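D-glucosaminate-6-phosphate ammonia lyase (Salmonella typhimurium, PDB 7LCE) belongs to the selenocysteine synthase-like branch of the pyridoxal-phosphate-dependent aminotransferase superfamily and carries its cofactor on a lysine. Local coordinates at residues 314-322 / 331-341. Sequence-based numbering, arbitrary orientation.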
# COMPACT_ATOMS: atom_id res chain seq x y z
N ASN A 314 26.92 -8.09 -58.07
CA ASN A 314 26.21 -9.18 -57.42
C ASN A 314 24.72 -8.86 -57.35
O ASN A 314 24.28 -7.75 -57.63
CB ASN A 314 26.78 -9.45 -56.03
CG ASN A 314 26.87 -8.19 -55.19
OD1 ASN A 314 25.87 -7.68 -54.71
ND2 ASN A 314 28.09 -7.69 -55.01
N ALA A 315 23.93 -9.87 -56.95
CA ALA A 315 22.48 -9.70 -56.93
C ALA A 315 22.06 -8.58 -55.99
O ALA A 315 21.09 -7.87 -56.25
CB ALA A 315 21.81 -11.02 -56.54
N GLN A 316 22.78 -8.41 -54.87
CA GLN A 316 22.47 -7.31 -53.97
C GLN A 316 22.65 -5.97 -54.67
O GLN A 316 21.82 -5.07 -54.54
CB GLN A 316 23.35 -7.38 -52.72
CG GLN A 316 23.10 -8.59 -51.84
CD GLN A 316 23.72 -8.44 -50.47
OE1 GLN A 316 24.36 -7.43 -50.16
NE2 GLN A 316 23.54 -9.46 -49.62
N ASP A 317 23.74 -5.82 -55.43
CA ASP A 317 23.97 -4.58 -56.17
C ASP A 317 22.89 -4.36 -57.23
O ASP A 317 22.47 -3.23 -57.47
CB ASP A 317 25.36 -4.60 -56.81
CG ASP A 317 26.48 -4.64 -55.78
OD1 ASP A 317 26.18 -4.51 -54.57
OD2 ASP A 317 27.65 -4.80 -56.18
N VAL A 318 22.43 -5.44 -57.86
CA VAL A 318 21.40 -5.32 -58.88
C VAL A 318 20.07 -4.92 -58.25
O VAL A 318 19.36 -4.04 -58.75
CB VAL A 318 21.27 -6.62 -59.68
CG1 VAL A 318 20.14 -6.52 -60.70
CG2 VAL A 318 22.58 -6.94 -60.38
N GLU A 319 19.70 -5.57 -57.14
CA GLU A 319 18.43 -5.26 -56.49
C GLU A 319 18.41 -3.82 -56.00
O GLU A 319 17.38 -3.15 -56.06
CB GLU A 319 18.18 -6.23 -55.34
CG GLU A 319 16.72 -6.32 -54.90
CD GLU A 319 16.32 -5.23 -53.93
OE1 GLU A 319 17.21 -4.64 -53.28
OE2 GLU A 319 15.11 -4.96 -53.81
N ALA A 320 19.55 -3.33 -55.49
CA ALA A 320 19.61 -1.96 -55.01
C ALA A 320 19.41 -0.96 -56.14
O ALA A 320 18.71 0.05 -55.98
CB ALA A 320 20.95 -1.71 -54.31
N GLN A 321 20.02 -1.21 -57.30
CA GLN A 321 19.84 -0.30 -58.43
C GLN A 321 18.44 -0.39 -59.02
O GLN A 321 17.99 0.57 -59.67
CB GLN A 321 20.89 -0.58 -59.51
CG GLN A 321 22.30 -0.23 -59.07
CD GLN A 321 23.30 -0.26 -60.21
OE1 GLN A 321 22.92 -0.23 -61.38
NE2 GLN A 321 24.58 -0.32 -59.88
N LEU A 322 17.73 -1.50 -58.82
CA LEU A 322 16.33 -1.56 -59.22
C LEU A 322 15.47 -0.63 -58.38
O LEU A 322 14.61 0.08 -58.92
CB LEU A 322 15.82 -3.00 -59.11
CG LEU A 322 16.32 -3.95 -60.20
CD1 LEU A 322 15.95 -5.38 -59.86
CD2 LEU A 322 15.75 -3.54 -61.54
N ALA A 331 11.84 -5.84 -56.06
CA ALA A 331 11.80 -7.28 -56.28
C ALA A 331 11.92 -8.04 -54.96
O ALA A 331 12.17 -7.46 -53.90
CB ALA A 331 12.92 -7.70 -57.23
N ARG A 332 11.73 -9.36 -55.04
CA ARG A 332 11.88 -10.20 -53.86
C ARG A 332 13.36 -10.41 -53.58
O ARG A 332 14.09 -10.94 -54.43
CB ARG A 332 11.18 -11.55 -54.08
CG ARG A 332 9.66 -11.50 -54.01
CD ARG A 332 9.05 -12.87 -54.28
NE ARG A 332 9.37 -13.85 -53.26
CZ ARG A 332 8.64 -14.07 -52.17
NH1 ARG A 332 7.54 -13.38 -51.93
NH2 ARG A 332 9.03 -15.01 -51.31
N LYS A 333 13.80 -9.98 -52.40
CA LYS A 333 15.20 -10.04 -52.01
C LYS A 333 15.45 -11.09 -50.93
O LYS A 333 16.39 -10.97 -50.15
CB LYS A 333 15.69 -8.67 -51.55
CG LYS A 333 14.72 -7.92 -50.66
CD LYS A 333 15.21 -6.51 -50.39
CE LYS A 333 16.55 -6.53 -49.68
NZ LYS A 333 17.11 -5.17 -49.47
N TYR A 334 14.61 -12.12 -50.88
CA TYR A 334 14.73 -13.13 -49.83
C TYR A 334 16.04 -13.90 -49.96
O TYR A 334 16.86 -13.91 -49.03
CB TYR A 334 13.53 -14.08 -49.89
CG TYR A 334 12.24 -13.47 -49.38
CD1 TYR A 334 11.58 -12.48 -50.11
CD2 TYR A 334 11.68 -13.88 -48.18
CE1 TYR A 334 10.40 -11.92 -49.65
CE2 TYR A 334 10.50 -13.32 -47.71
CZ TYR A 334 9.87 -12.34 -48.45
OH TYR A 334 8.69 -11.78 -47.99
N GLN A 335 16.26 -14.54 -51.10
CA GLN A 335 17.50 -15.29 -51.34
C GLN A 335 18.55 -14.44 -52.03
O GLN A 335 19.32 -14.93 -52.86
CB GLN A 335 17.20 -16.55 -52.14
CG GLN A 335 16.28 -17.55 -51.46
CD GLN A 335 14.81 -17.20 -51.59
OE1 GLN A 335 14.44 -16.31 -52.35
NE2 GLN A 335 13.97 -17.90 -50.83
N LEU A 336 18.61 -13.14 -51.70
CA LEU A 336 19.59 -12.25 -52.32
C LEU A 336 21.02 -12.65 -51.97
O LEU A 336 21.94 -12.42 -52.76
CB LEU A 336 19.31 -10.81 -51.90
CG LEU A 336 19.68 -9.69 -52.88
CD1 LEU A 336 18.97 -9.87 -54.20
CD2 LEU A 336 19.35 -8.34 -52.28
N HIS A 337 21.22 -13.24 -50.79
CA HIS A 337 22.55 -13.70 -50.41
C HIS A 337 23.02 -14.85 -51.30
O HIS A 337 24.23 -15.00 -51.53
CB HIS A 337 22.57 -14.13 -48.94
CG HIS A 337 21.63 -15.26 -48.63
ND1 HIS A 337 20.27 -15.08 -48.52
CD2 HIS A 337 21.87 -16.57 -48.39
CE1 HIS A 337 19.70 -16.24 -48.23
NE2 HIS A 337 20.65 -17.16 -48.14
N GLN A 338 22.09 -15.67 -51.80
CA GLN A 338 22.43 -16.76 -52.70
C GLN A 338 22.67 -16.30 -54.13
O GLN A 338 22.91 -17.14 -55.00
CB GLN A 338 21.31 -17.81 -52.68
CG GLN A 338 21.01 -18.37 -51.30
CD GLN A 338 19.78 -19.25 -51.29
OE1 GLN A 338 19.29 -19.67 -52.34
NE2 GLN A 338 19.27 -19.54 -50.10
N GLY A 339 22.62 -15.00 -54.40
CA GLY A 339 22.85 -14.48 -55.73
C GLY A 339 21.64 -14.49 -56.64
O GLY A 339 21.81 -14.42 -57.86
N VAL A 340 20.44 -14.57 -56.08
CA VAL A 340 19.20 -14.62 -56.86
C VAL A 340 18.21 -13.62 -56.28
O VAL A 340 18.12 -13.45 -55.06
CB VAL A 340 18.59 -16.04 -56.90
CG1 VAL A 340 19.52 -17.00 -57.63
CG2 VAL A 340 18.31 -16.54 -55.50
N PHE A 341 17.49 -12.93 -57.16
CA PHE A 341 16.33 -12.14 -56.78
C PHE A 341 15.16 -12.55 -57.66
O PHE A 341 15.34 -12.97 -58.80
CB PHE A 341 16.59 -10.62 -56.86
CG PHE A 341 16.76 -10.10 -58.26
CD1 PHE A 341 15.67 -9.67 -59.00
CD2 PHE A 341 18.02 -10.00 -58.83
CE1 PHE A 341 15.83 -9.18 -60.28
CE2 PHE A 341 18.19 -9.52 -60.11
CZ PHE A 341 17.09 -9.10 -60.84
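F341 and L336 pack against one flank of helix 315-324 in the smaller alpha/beta domain of this aminotransferase-superfamily chain, where the helix lies on an antiparallel sheet and the loop leading into edge strand 340-343 wraps around its side. The tight part is apolar. The F341 ring meets V318 and L322, one helical turn apart: CE2 lies 3.6 Å from V318 CG1, and CE1 lies 3.8 Å from L322 CD1. Both methyls approach the ring obliquely. With chi1 at 69°, F341 CG sits between its own backbone N and carbonyl carbon, which directs the ring to the helix; L360 of helix 352-365 touches V318 and L322 as well. At the first turn of the helix, A315 CB rests 3.5 Å from G339 C, against the backbone where the chain turns into strand 340-343. L336 splits its branches: CD1 approaches A315 O, whereas CD2 packs 3.7 Å from Q316 CA, and both methyls also reach E319 CB.

Toward solvent the contact becomes looser and polar, its exposed side formed by Q316, K333 and H337. The Q316 chain is extended, its CG packing on L336 CG while its amide end lies near H337. The buried E319, bent at chi2 (-84°), reaches out to this side, crossing K333 at roughly a right angle; its carboxylate also forms a salt bridge with R323. The bridge to K333 is long, with NZ 3.8 Å from E319 OE1, and K333 CD lies equally far, 3.8 Å, from E319 OE2.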